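Local structure of uncharacterized protein YPL067C (Saccharomyces cerevisiae, 5KCI) at residues 17-20 and 21-24; 42-45 and 46-50; 54-57 and 58-61; 173-177 and 178-182. The protein is of unknown function but belongs to the DUF3605 family, lies in the cytoplasm, carries a bound zinc ion, and is possibly linked to histidine triads and amyloid toxicity. All coordinates share one frame; numbering follows the deposited sequence.

Contact 1. Residues 17-20 and 21-24; sequences WKWE and QIKE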
loop_
_atom_site.group_PDB
_atom_site.type_symbol
_atom_site.label_atom_id
_atom_site.label_comp_id
_atom_site.label_asym_id
_atom_site.label_seq_id
_atom_site.Cartn_x
_atom_site.Cartn_y
_atom_site.Cartn_z
ATOM N N TRP A 17 13.934 9.477 -4.565
ATOM C CA TRP A 17 13.977 8.629 -5.748
ATOM C C TRP A 17 13.047 9.155 -6.837
ATOM O O TRP A 17 11.888 9.494 -6.579
ATOM C CB TRP A 17 13.558 7.208 -5.389
ATOM C CG TRP A 17 14.563 6.406 -4.561
ATOM C CD1 TRP A 17 14.381 5.918 -3.291
ATOM C CD2 TRP A 17 15.872 5.985 -4.964
ATOM N NE1 TRP A 17 15.496 5.223 -2.883
ATOM C CE2 TRP A 17 16.425 5.251 -3.888
ATOM C CE3 TRP A 17 16.626 6.145 -6.127
ATOM C CZ2 TRP A 17 17.702 4.700 -3.942
ATOM C CZ3 TRP A 17 17.895 5.603 -6.175
ATOM C CH2 TRP A 17 18.417 4.882 -5.090
ATOM N N LYS A 18 13.561 9.190 -8.061
ATOM C CA LYS A 18 12.752 9.532 -9.214
ATOM C C LYS A 18 11.938 8.319 -9.634
ATOM O O LYS A 18 12.281 7.162 -9.328
ATOM C CB LYS A 18 13.624 10.004 -10.367
ATOM C CG LYS A 18 14.424 11.263 -10.071
ATOM C CD LYS A 18 13.526 12.479 -9.947
ATOM C CE LYS A 18 14.331 13.788 -9.894
ATOM N NZ LYS A 18 15.059 13.987 -8.598
ATOM N N TRP A 19 10.843 8.593 -10.341
ATOM C CA TRP A 19 9.883 7.536 -10.647
ATOM C C TRP A 19 10.550 6.364 -11.361
ATOM O O TRP A 19 10.319 5.202 -11.015
ATOM C CB TRP A 19 8.742 8.100 -11.496
ATOM C CG TRP A 19 7.643 7.086 -11.703
ATOM C CD1 TRP A 19 7.301 6.470 -12.864
ATOM C CD2 TRP A 19 6.792 6.540 -10.696
ATOM N NE1 TRP A 19 6.281 5.570 -12.636
ATOM C CE2 TRP A 19 5.938 5.620 -11.320
ATOM C CE3 TRP A 19 6.649 6.763 -9.326
ATOM C CZ2 TRP A 19 4.977 4.915 -10.624
ATOM C CZ3 TRP A 19 5.695 6.061 -8.645
ATOM C CH2 TRP A 19 4.874 5.141 -9.287
ATOM N N GLU A 20 11.397 6.659 -12.367
ATOM C CA GLU A 20 12.059 5.585 -13.104
ATOM C C GLU A 20 12.978 4.769 -12.192
ATOM O O GLU A 20 13.104 3.546 -12.348
ATOM C CB GLU A 20 12.840 6.164 -14.283
ATOM C CG GLU A 20 12.569 5.458 -15.606
ATOM C CD GLU A 20 13.308 6.085 -16.774
ATOM O OE1 GLU A 20 13.726 7.257 -16.660
ATOM O OE2 GLU A 20 13.474 5.404 -17.808
ATOM N N GLN A 21 13.628 5.430 -11.243
ATOM C CA GLN A 21 14.443 4.717 -10.270
ATOM C C GLN A 21 13.585 3.830 -9.376
ATOM O O GLN A 21 13.966 2.690 -9.082
ATOM C CB GLN A 21 15.240 5.719 -9.442
ATOM C CG GLN A 21 16.220 6.513 -10.286
ATOM C CD GLN A 21 16.997 7.526 -9.466
ATOM O OE1 GLN A 21 16.415 8.353 -8.766
ATOM N NE2 GLN A 21 18.324 7.453 -9.539
ATOM N N ILE A 22 12.449 4.353 -8.906
ATOM C CA ILE A 22 11.502 3.564 -8.117
ATOM C C ILE A 22 11.099 2.310 -8.875
ATOM O O ILE A 22 11.111 1.202 -8.326
ATOM C CB ILE A 22 10.280 4.421 -7.737
ATOM C CG1 ILE A 22 10.727 5.566 -6.832
ATOM C CG2 ILE A 22 9.236 3.592 -6.991
ATOM C CD1 ILE A 22 9.680 6.634 -6.587
ATOM N N LYS A 23 10.763 2.454 -10.158
ATOM C CA LYS A 23 10.357 1.286 -10.928
ATOM C C LYS A 23 11.506 0.287 -11.047
ATOM O O LYS A 23 11.294 -0.930 -10.924
ATOM C CB LYS A 23 9.843 1.713 -12.305
ATOM C CG LYS A 23 8.508 2.451 -12.246
ATOM C CD LYS A 23 7.801 2.502 -13.596
ATOM C CE LYS A 23 6.739 1.413 -13.740
ATOM N NZ LYS A 23 5.692 1.452 -12.676
ATOM N N GLU A 24 12.727 0.776 -11.247
ATOM C CA GLU A 24 13.855 -0.139 -11.383
ATOM C C GLU A 24 14.113 -0.884 -10.079
ATOM O O GLU A 24 14.375 -2.093 -10.085
ATOM C CB GLU A 24 15.106 0.627 -11.817
ATOM C CG GLU A 24 15.072 1.125 -13.257
ATOM C CD GLU A 24 16.189 2.117 -13.567
ATOM O OE1 GLU A 24 17.133 2.237 -12.754
ATOM O OE2 GLU A 24 16.116 2.784 -14.623
#
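Q21 folds back over the first turn of helix 19-28 and takes a hydrogen bond at OE1 from the backbone N of K18, the N-cap residue, 3.1 Å away. The bond is nearly straight, 170° at the hydrogen, and lands on a lone pair in the plane of the amide. CG of Q21 is set anti to its own carbonyl carbon (chi1 -63°) and the chain beyond is extended, which carries the amide back to the start of the helix. Behind it the regular backbone ladder begins, with I22 N, K23 N and E24 N bonded to the carbonyl oxygens of K18, W19 and E20.

The packing is aromatic and aliphatic. W17 presents its indole edge to the Q21 amide, CE3 lying 3.4 Å from OE1 with the two planes 76° apart, and W17 CB rests 3.6 Å from I22 CG1. K23 CG makes a CH-pi contact over one face of W19, 4.2 Å from the centroid of the five-membered ring. W17 NE1 and W19 NE1 bond to the carbonyl oxygens of R33 and G147, and W19 also stacks with F172.

With an alanine in place of Q21, K18 N would probably lose this acceptor and the W17 edge its amide neighbour. Polar fastening thus closes the helix start, while two indoles, each held by its N-H, pack the helix against the rest of the fold.

Contact 2. Residues 42-45 and 46-50; sequences DKYH and EHKKR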
loop_
_atom_site.group_PDB
_atom_site.type_symbol
_atom_site.label_atom_id
_atom_site.label_comp_id
_atom_site.label_asym_id
_atom_site.label_seq_id
_atom_site.Cartn_x
_atom_site.Cartn_y
_atom_site.Cartn_z
ATOM N N ASP A 42 13.713 10.470 11.419
ATOM C CA ASP A 42 13.618 11.004 12.779
ATOM C C ASP A 42 12.183 10.937 13.308
ATOM O O ASP A 42 11.938 10.485 14.441
ATOM C CB ASP A 42 14.135 12.448 12.809
ATOM C CG ASP A 42 15.654 12.534 12.743
ATOM O OD1 ASP A 42 16.325 11.562 13.152
ATOM O OD2 ASP A 42 16.181 13.581 12.295
ATOM N N LYS A 43 11.215 11.386 12.501
ATOM C CA LYS A 43 9.821 11.373 12.949
ATOM C C LYS A 43 9.333 9.941 13.162
ATOM O O LYS A 43 8.775 9.597 14.218
ATOM C CB LYS A 43 8.944 12.108 11.929
ATOM C CG LYS A 43 9.503 13.474 11.500
ATOM C CD LYS A 43 10.185 14.237 12.652
ATOM C CE LYS A 43 9.254 14.517 13.824
ATOM N NZ LYS A 43 10.008 14.905 15.043
ATOM N N TYR A 44 9.577 9.077 12.185
ATOM C CA TYR A 44 9.274 7.668 12.360
ATOM C C TYR A 44 9.885 7.127 13.644
ATOM O O TYR A 44 9.264 6.310 14.332
ATOM C CB TYR A 44 9.786 6.885 11.169
ATOM C CG TYR A 44 9.352 5.449 11.156
ATOM C CD1 TYR A 44 10.272 4.429 11.324
ATOM C CD2 TYR A 44 8.021 5.110 10.947
ATOM C CE1 TYR A 44 9.874 3.087 11.287
ATOM C CE2 TYR A 44 7.611 3.772 10.910
ATOM C CZ TYR A 44 8.544 2.771 11.067
ATOM O OH TYR A 44 8.145 1.451 11.040
ATOM N N HIS A 45 11.102 7.566 13.984
ATOM C CA HIS A 45 11.732 7.103 15.221
ATOM C C HIS A 45 10.929 7.525 16.450
ATOM O O HIS A 45 10.774 6.737 17.400
ATOM C CB HIS A 45 13.170 7.619 15.314
ATOM C CG HIS A 45 14.036 6.828 16.248
ATOM N ND1 HIS A 45 14.703 7.396 17.312
ATOM C CD2 HIS A 45 14.344 5.509 16.275
ATOM C CE1 HIS A 45 15.385 6.465 17.953
ATOM N NE2 HIS A 45 15.183 5.310 17.344
ATOM N N GLU A 46 10.409 8.763 16.461
ATOM C CA GLU A 46 9.613 9.201 17.614
ATOM C C GLU A 46 8.270 8.465 17.702
ATOM O O GLU A 46 7.802 8.154 18.809
ATOM C CB GLU A 46 9.409 10.718 17.574
ATOM C CG GLU A 46 8.351 11.214 16.613
ATOM C CD GLU A 46 8.325 12.736 16.456
ATOM O OE1 GLU A 46 9.289 13.401 16.881
ATOM O OE2 GLU A 46 7.345 13.266 15.876
ATOM N N HIS A 47 7.628 8.188 16.557
ATOM C CA HIS A 47 6.391 7.400 16.559
ATOM C C HIS A 47 6.655 5.991 17.061
ATOM O O HIS A 47 5.812 5.388 17.748
ATOM C CB HIS A 47 5.810 7.378 15.144
ATOM C CG HIS A 47 4.761 6.324 14.894
ATOM N ND1 HIS A 47 3.441 6.497 15.248
ATOM C CD2 HIS A 47 4.817 5.144 14.230
ATOM C CE1 HIS A 47 2.737 5.455 14.852
ATOM N NE2 HIS A 47 3.544 4.621 14.219
ATOM N N LYS A 48 7.833 5.453 16.718
ATOM C CA LYS A 48 8.261 4.166 17.227
ATOM C C LYS A 48 8.392 4.203 18.737
ATOM O O LYS A 48 7.917 3.300 19.428
ATOM C CB LYS A 48 9.582 3.770 16.565
ATOM C CG LYS A 48 9.502 2.544 15.660
ATOM C CD LYS A 48 8.379 2.641 14.635
ATOM C CE LYS A 48 8.214 1.338 13.869
ATOM N NZ LYS A 48 7.978 0.164 14.749
ATOM N N LYS A 49 9.036 5.241 19.278
ATOM C CA LYS A 49 9.052 5.381 20.730
ATOM C C LYS A 49 7.636 5.307 21.289
ATOM O O LYS A 49 7.387 4.621 22.286
ATOM C CB LYS A 49 9.721 6.697 21.137
ATOM C CG LYS A 49 11.207 6.785 20.802
ATOM C CD LYS A 49 11.886 7.890 21.609
ATOM C CE LYS A 49 12.761 8.801 20.751
ATOM N NZ LYS A 49 14.026 8.159 20.300
ATOM N N ARG A 50 6.683 5.972 20.634
ATOM C CA ARG A 50 5.334 6.040 21.196
ATOM C C ARG A 50 4.608 4.701 21.162
ATOM O O ARG A 50 3.753 4.448 22.016
ATOM C CB ARG A 50 4.499 7.072 20.444
ATOM C CG ARG A 50 4.949 8.496 20.633
ATOM C CD ARG A 50 3.955 9.448 19.997
ATOM N NE ARG A 50 4.108 9.502 18.545
ATOM C CZ ARG A 50 4.948 10.317 17.917
ATOM N NH1 ARG A 50 5.717 11.147 18.614
ATOM N NH2 ARG A 50 5.017 10.301 16.591
#
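D42 opens this stretch of helix 38-51 by accepting the backbone N of E46 at its carbonyl oxygen. The motif here is a salt-bridge network of K43, E46 and R50 along one side of the helix. K43 bends at chi2 and chi3, bringing NZ alongside the E46 carboxylate in a salt bridge to OE1; the modelled separation is very short, and its exact value is doubtful. E46 holds CG between its backbone N and carbonyl carbon (chi1 78°), from where the extended chain brings its carboxylate to K43. R50 NH1 adds a long bridge to E46 OE2, 3.8 Å, so the carboxylate sits between two positive groups, which probably favours its charged form.

Next comes Y44. K48 runs beside it in the same direction, and K48 CD lies over one face of the phenol ring, 3.9 Å from its centroid, in a CH-pi contact. R36 makes a cation-pi contact with the same ring, while a sulfate ion, probably from the crystallisation liquor, lies about 6 Å from the side chain. H47, one turn on, meets the ring of F94. The walk finishes at H45, whose carbonyl oxygen accepts the backbone N of K49 at 3.0 Å.

Contact 3. Residues 54-57 and 58-61; sequences LDMN and QYVL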
loop_
_atom_site.group_PDB
_atom_site.type_symbol
_atom_site.label_atom_id
_atom_site.label_comp_id
_atom_site.label_asym_id
_atom_site.label_seq_id
_atom_site.Cartn_x
_atom_site.Cartn_y
_atom_site.Cartn_z
ATOM N N LEU A 54 3.089 -1.573 22.393
ATOM C CA LEU A 54 1.904 -2.104 21.748
ATOM C C LEU A 54 2.260 -3.260 20.820
ATOM O O LEU A 54 3.317 -3.260 20.188
ATOM C CB LEU A 54 1.222 -1.011 20.880
ATOM C CG LEU A 54 0.832 0.302 21.541
ATOM C CD1 LEU A 54 0.146 1.176 20.490
ATOM C CD2 LEU A 54 -0.038 0.103 22.794
ATOM N N ASP A 55 1.331 -4.190 20.670
ATOM C CA ASP A 55 1.340 -5.127 19.551
ATOM C C ASP A 55 0.627 -4.420 18.396
ATOM O O ASP A 55 -0.599 -4.291 18.419
ATOM C CB ASP A 55 0.642 -6.430 19.921
ATOM C CG ASP A 55 0.632 -7.447 18.771
ATOM O OD1 ASP A 55 0.490 -7.055 17.581
ATOM O OD2 ASP A 55 0.787 -8.637 19.072
ATOM N N MET A 56 1.394 -3.958 17.399
ATOM C CA MET A 56 0.841 -3.137 16.312
ATOM C C MET A 56 -0.071 -3.923 15.374
ATOM O O MET A 56 -0.948 -3.333 14.738
ATOM C CB MET A 56 1.977 -2.499 15.519
ATOM C CG MET A 56 2.677 -1.386 16.310
ATOM S SD MET A 56 1.531 -0.042 16.764
ATOM C CE MET A 56 1.050 0.511 15.118
ATOM N N ASN A 57 0.080 -5.241 15.303
ATOM C CA ASN A 57 -0.916 -6.045 14.599
ATOM C C ASN A 57 -2.300 -5.872 15.215
ATOM O O ASN A 57 -3.286 -5.601 14.516
ATOM C CB ASN A 57 -0.498 -7.505 14.622
ATOM C CG ASN A 57 0.860 -7.703 14.033
ATOM O OD1 ASN A 57 1.024 -7.631 12.814
ATOM N ND2 ASN A 57 1.855 -7.965 14.888
ATOM N N GLN A 58 -2.390 -5.980 16.531
ATOM C CA GLN A 58 -3.690 -5.838 17.174
ATOM C C GLN A 58 -4.197 -4.413 17.035
ATOM O O GLN A 58 -5.402 -4.183 16.873
ATOM C CB GLN A 58 -3.599 -6.236 18.644
ATOM C CG GLN A 58 -4.927 -6.172 19.394
ATOM C CD GLN A 58 -5.979 -7.091 18.810
ATOM O OE1 GLN A 58 -7.166 -6.781 18.848
ATOM N NE2 GLN A 58 -5.560 -8.241 18.308
ATOM N N TYR A 59 -3.286 -3.447 17.112
ATOM C CA TYR A 59 -3.685 -2.051 17.006
ATOM C C TYR A 59 -4.329 -1.802 15.660
ATOM O O TYR A 59 -5.444 -1.292 15.579
ATOM C CB TYR A 59 -2.477 -1.140 17.171
ATOM C CG TYR A 59 -2.850 0.335 17.045
ATOM C CD1 TYR A 59 -3.400 1.018 18.117
ATOM C CD2 TYR A 59 -2.669 1.017 15.855
ATOM C CE1 TYR A 59 -3.752 2.358 18.016
ATOM C CE2 TYR A 59 -3.009 2.363 15.743
ATOM C CZ TYR A 59 -3.550 3.018 16.822
ATOM O OH TYR A 59 -3.901 4.341 16.710
ATOM N N VAL A 60 -3.656 -2.233 14.593
ATOM C CA VAL A 60 -4.166 -1.996 13.248
ATOM C C VAL A 60 -5.497 -2.701 13.062
ATOM O O VAL A 60 -6.465 -2.114 12.561
ATOM C CB VAL A 60 -3.134 -2.440 12.202
ATOM C CG1 VAL A 60 -3.715 -2.343 10.808
ATOM C CG2 VAL A 60 -1.888 -1.561 12.320
ATOM N N LEU A 61 -5.574 -3.969 13.482
ATOM C CA LEU A 61 -6.841 -4.686 13.393
ATOM C C LEU A 61 -7.942 -3.879 14.037
ATOM O O LEU A 61 -9.038 -3.749 13.478
ATOM C CB LEU A 61 -6.755 -6.050 14.084
ATOM C CG LEU A 61 -5.962 -7.113 13.361
ATOM C CD1 LEU A 61 -5.714 -8.274 14.333
ATOM C CD2 LEU A 61 -6.676 -7.583 12.092
#
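M56 and Y59 form a Met-aromatic contact on the first turn of helix 56-64, a turn whose start is capped by D55. From CB, which points away from 58-61, the M56 chain turns at chi2 (-60°) and again at chi3, and so curls back alongside Y59. The sulfur arrives first: SD comes near Y59 CB and is 5.0 Å from the centroid of the ring, approached obliquely. The methyl then closes the chain, with CE 3.8 Å from Y59 CD2. Y59 has CG anti to its backbone N, and its ring runs out in the same direction as the methionine. L54 CD1 adds a looser apolar touch, 4.3 Å from Y59 CD1.

D55 is the N-cap. Its OD1 accepts the backbone N of Q58 at 3.2 Å, the bond that caps the helix, and also N57 ND2 at 3.2 Å. The two donors come from opposite faces of the carboxylate plane, and between them they grip one oxygen and limit its turning. The amide of N57 has a further partner at its oxygen, since OD1 accepts R163 N, tying the helix start to the backbone at R163.

Further along the helix, V60 packs on I164 and lies about 4 Å from a bound glycerol, with the zinc ion about 11 Å from its side chain. Ordinary helical bonds continue here, V60 N to M56 O and L61 N to N57 O. Of the two V60 methyls it is CG2 that comes against M56 O, 3.1 Å away.

Contact 4. Residues 173-177 and 178-182; sequences FPRER and YSAEQ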
loop_
_atom_site.group_PDB
_atom_site.type_symbol
_atom_site.label_atom_id
_atom_site.label_comp_id
_atom_site.label_asym_id
_atom_site.label_seq_id
_atom_site.Cartn_x
_atom_site.Cartn_y
_atom_site.Cartn_z
ATOM N N PHE A 173 2.072 11.774 -9.619
ATOM C CA PHE A 173 1.405 12.943 -10.181
ATOM C C PHE A 173 2.514 13.924 -10.564
ATOM O O PHE A 173 2.923 14.740 -9.738
ATOM C CB PHE A 173 0.447 13.577 -9.173
ATOM C CG PHE A 173 -0.664 12.677 -8.706
ATOM C CD1 PHE A 173 -0.502 11.885 -7.592
ATOM C CD2 PHE A 173 -1.879 12.668 -9.338
ATOM C CE1 PHE A 173 -1.523 11.112 -7.141
ATOM C CE2 PHE A 173 -2.900 11.897 -8.896
ATOM C CZ PHE A 173 -2.717 11.086 -7.786
ATOM N N PRO A 174 3.046 13.865 -11.784
ATOM C CA PRO A 174 4.135 14.788 -12.152
ATOM C C PRO A 174 3.737 16.250 -11.960
ATOM O O PRO A 174 2.590 16.636 -12.164
ATOM C CB PRO A 174 4.398 14.468 -13.628
ATOM C CG PRO A 174 3.846 13.055 -13.815
ATOM C CD PRO A 174 2.636 13.022 -12.908
ATOM N N ARG A 175 4.704 17.045 -11.522
ATOM C CA ARG A 175 4.436 18.453 -11.221
ATOM C C ARG A 175 4.014 19.222 -12.475
ATOM O O ARG A 175 3.301 20.232 -12.382
ATOM C CB ARG A 175 5.673 19.064 -10.567
ATOM C CG ARG A 175 5.835 18.707 -9.090
ATOM C CD ARG A 175 4.841 19.455 -8.211
ATOM N NE ARG A 175 5.095 19.239 -6.787
ATOM C CZ ARG A 175 4.352 18.483 -5.977
ATOM N NH1 ARG A 175 3.265 17.853 -6.416
ATOM N NH2 ARG A 175 4.698 18.364 -4.703
ATOM N N GLU A 176 4.455 18.791 -13.650
ATOM C CA GLU A 176 4.049 19.486 -14.865
ATOM C C GLU A 176 2.655 19.074 -15.322
ATOM O O GLU A 176 2.147 19.646 -16.289
ATOM C CB GLU A 176 5.090 19.288 -15.985
ATOM C CG GLU A 176 5.131 17.915 -16.644
ATOM C CD GLU A 176 5.882 16.844 -15.833
ATOM O OE1 GLU A 176 6.274 17.110 -14.667
ATOM O OE2 GLU A 176 6.087 15.736 -16.397
ATOM N N ARG A 177 2.013 18.143 -14.616
ATOM C CA ARG A 177 0.687 17.657 -14.971
ATOM C C ARG A 177 -0.355 17.866 -13.882
ATOM O O ARG A 177 -1.542 18.036 -14.207
ATOM C CB ARG A 177 0.758 16.164 -15.327
ATOM C CG ARG A 177 1.502 15.986 -16.624
ATOM C CD ARG A 177 2.072 14.621 -16.799
ATOM N NE ARG A 177 1.022 13.637 -17.039
ATOM C CZ ARG A 177 1.261 12.384 -17.420
ATOM N NH1 ARG A 177 2.516 11.949 -17.556
ATOM N NH2 ARG A 177 0.244 11.557 -17.641
ATOM N N TYR A 178 0.061 17.955 -12.621
ATOM C CA TYR A 178 -0.841 18.173 -11.497
ATOM C C TYR A 178 -0.225 19.197 -10.558
ATOM O O TYR A 178 0.944 19.061 -10.185
ATOM C CB TYR A 178 -1.074 16.858 -10.729
ATOM C CG TYR A 178 -1.777 15.759 -11.492
ATOM C CD1 TYR A 178 -3.147 15.568 -11.361
ATOM C CD2 TYR A 178 -1.061 14.877 -12.299
ATOM C CE1 TYR A 178 -3.805 14.530 -12.042
ATOM C CE2 TYR A 178 -1.698 13.843 -12.990
ATOM C CZ TYR A 178 -3.076 13.674 -12.856
ATOM O OH TYR A 178 -3.726 12.660 -13.527
ATOM N N SER A 179 -0.992 20.234 -10.192
ATOM C CA SER A 179 -0.597 21.091 -9.085
ATOM C C SER A 179 -0.653 20.313 -7.780
ATOM O O SER A 179 -1.406 19.348 -7.639
ATOM C CB SER A 179 -1.535 22.286 -8.959
ATOM O OG SER A 179 -2.808 21.828 -8.520
ATOM N N ALA A 180 0.144 20.749 -6.802
ATOM C CA ALA A 180 0.084 20.096 -5.498
ATOM C C ALA A 180 -1.349 20.071 -4.977
ATOM O O ALA A 180 -1.791 19.079 -4.388
ATOM C CB ALA A 180 1.013 20.803 -4.512
ATOM N N GLU A 181 -2.109 21.140 -5.227
ATOM C CA GLU A 181 -3.492 21.184 -4.758
ATOM C C GLU A 181 -4.362 20.164 -5.480
ATOM O O GLU A 181 -5.259 19.567 -4.868
ATOM C CB GLU A 181 -4.069 22.590 -4.940
ATOM C CG GLU A 181 -5.522 22.710 -4.491
ATOM C CD GLU A 181 -6.090 24.104 -4.700
ATOM O OE1 GLU A 181 -5.352 24.986 -5.189
ATOM O OE2 GLU A 181 -7.280 24.317 -4.376
ATOM N N GLN A 182 -4.131 19.960 -6.784
ATOM C CA GLN A 182 -4.870 18.933 -7.517
ATOM C C GLN A 182 -4.509 17.535 -7.023
ATOM O O GLN A 182 -5.360 16.634 -7.017
ATOM C CB GLN A 182 -4.592 19.013 -9.017
ATOM C CG GLN A 182 -5.162 20.261 -9.698
ATOM C CD GLN A 182 -4.688 20.398 -11.137
ATOM O OE1 GLN A 182 -3.512 20.202 -11.433
ATOM N NE2 GLN A 182 -5.606 20.749 -12.036
HETATM O O HOH W 1 2.400 17.122 -8.741
#
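Y178 and F173 meet in a T-shaped stack, the edge of F173 aimed into the face of Y178. The ring planes stand 87° apart with centroids at 4.9 Å, and F173 CD2 sits above the middle of the tyrosine ring, 3.8 Å from Y178 CZ. F173 CB comes up beside Y178 CD2 at 3.7 Å. R177 O lies over the other face of the tyrosine, so the ring is covered by an aromatic edge on one side and by backbone on the other. F173 also touches V183, T186 and V187 of helix 180-193.

The backbone turns sharply to allow this: P174 O accepts both R177 N and Y178 N, the latter at 2.9 Å. R175 takes part through its far end. Bent at chi2 (-74°), it carries NH1 to a water at 2.6 Å, which it meets at the guanidinium edge. That water donates in turn to F173 O and to Y178 O, joining three points of the loop, and A180 CB sits over one face of the guanidinium.

A serine in place of Y178 would probably leave the F173 edge facing no ring and open a gap between it and R177 O.

S179 is the N-cap of the helix that follows. S179 OG accepts the backbone N of Q182 at 2.9 Å, and Q182 OE1 accepts S179 N at 2.8 Å. This reciprocal pair is a capping box, the motif that closes the start of helix 180-193 after the loop from strand 165-172.

How the contacts relate
The four contacts come in series along the chain, each on or at the start of a different helix: contact 1 on 19-28, contact 2 on 38-51, contact 3 on 56-64 and contact 4 leading into 180-193. Contacts 2 and 3 adjoin in sequence, their centres 16 Å apart, and sit together on successive surface helices. Contact 1 and contact 4 lie closer in space than in sequence, with centres 18 Å and nearest atoms about 7 Å apart. Contact 3 is on the opposite side of the chain's centre from both, at 31 and 35 Å. Contact 1 packs on strands 165-172 and 149-152 of the antiparallel sheet, and contact 4 follows strand 165-172.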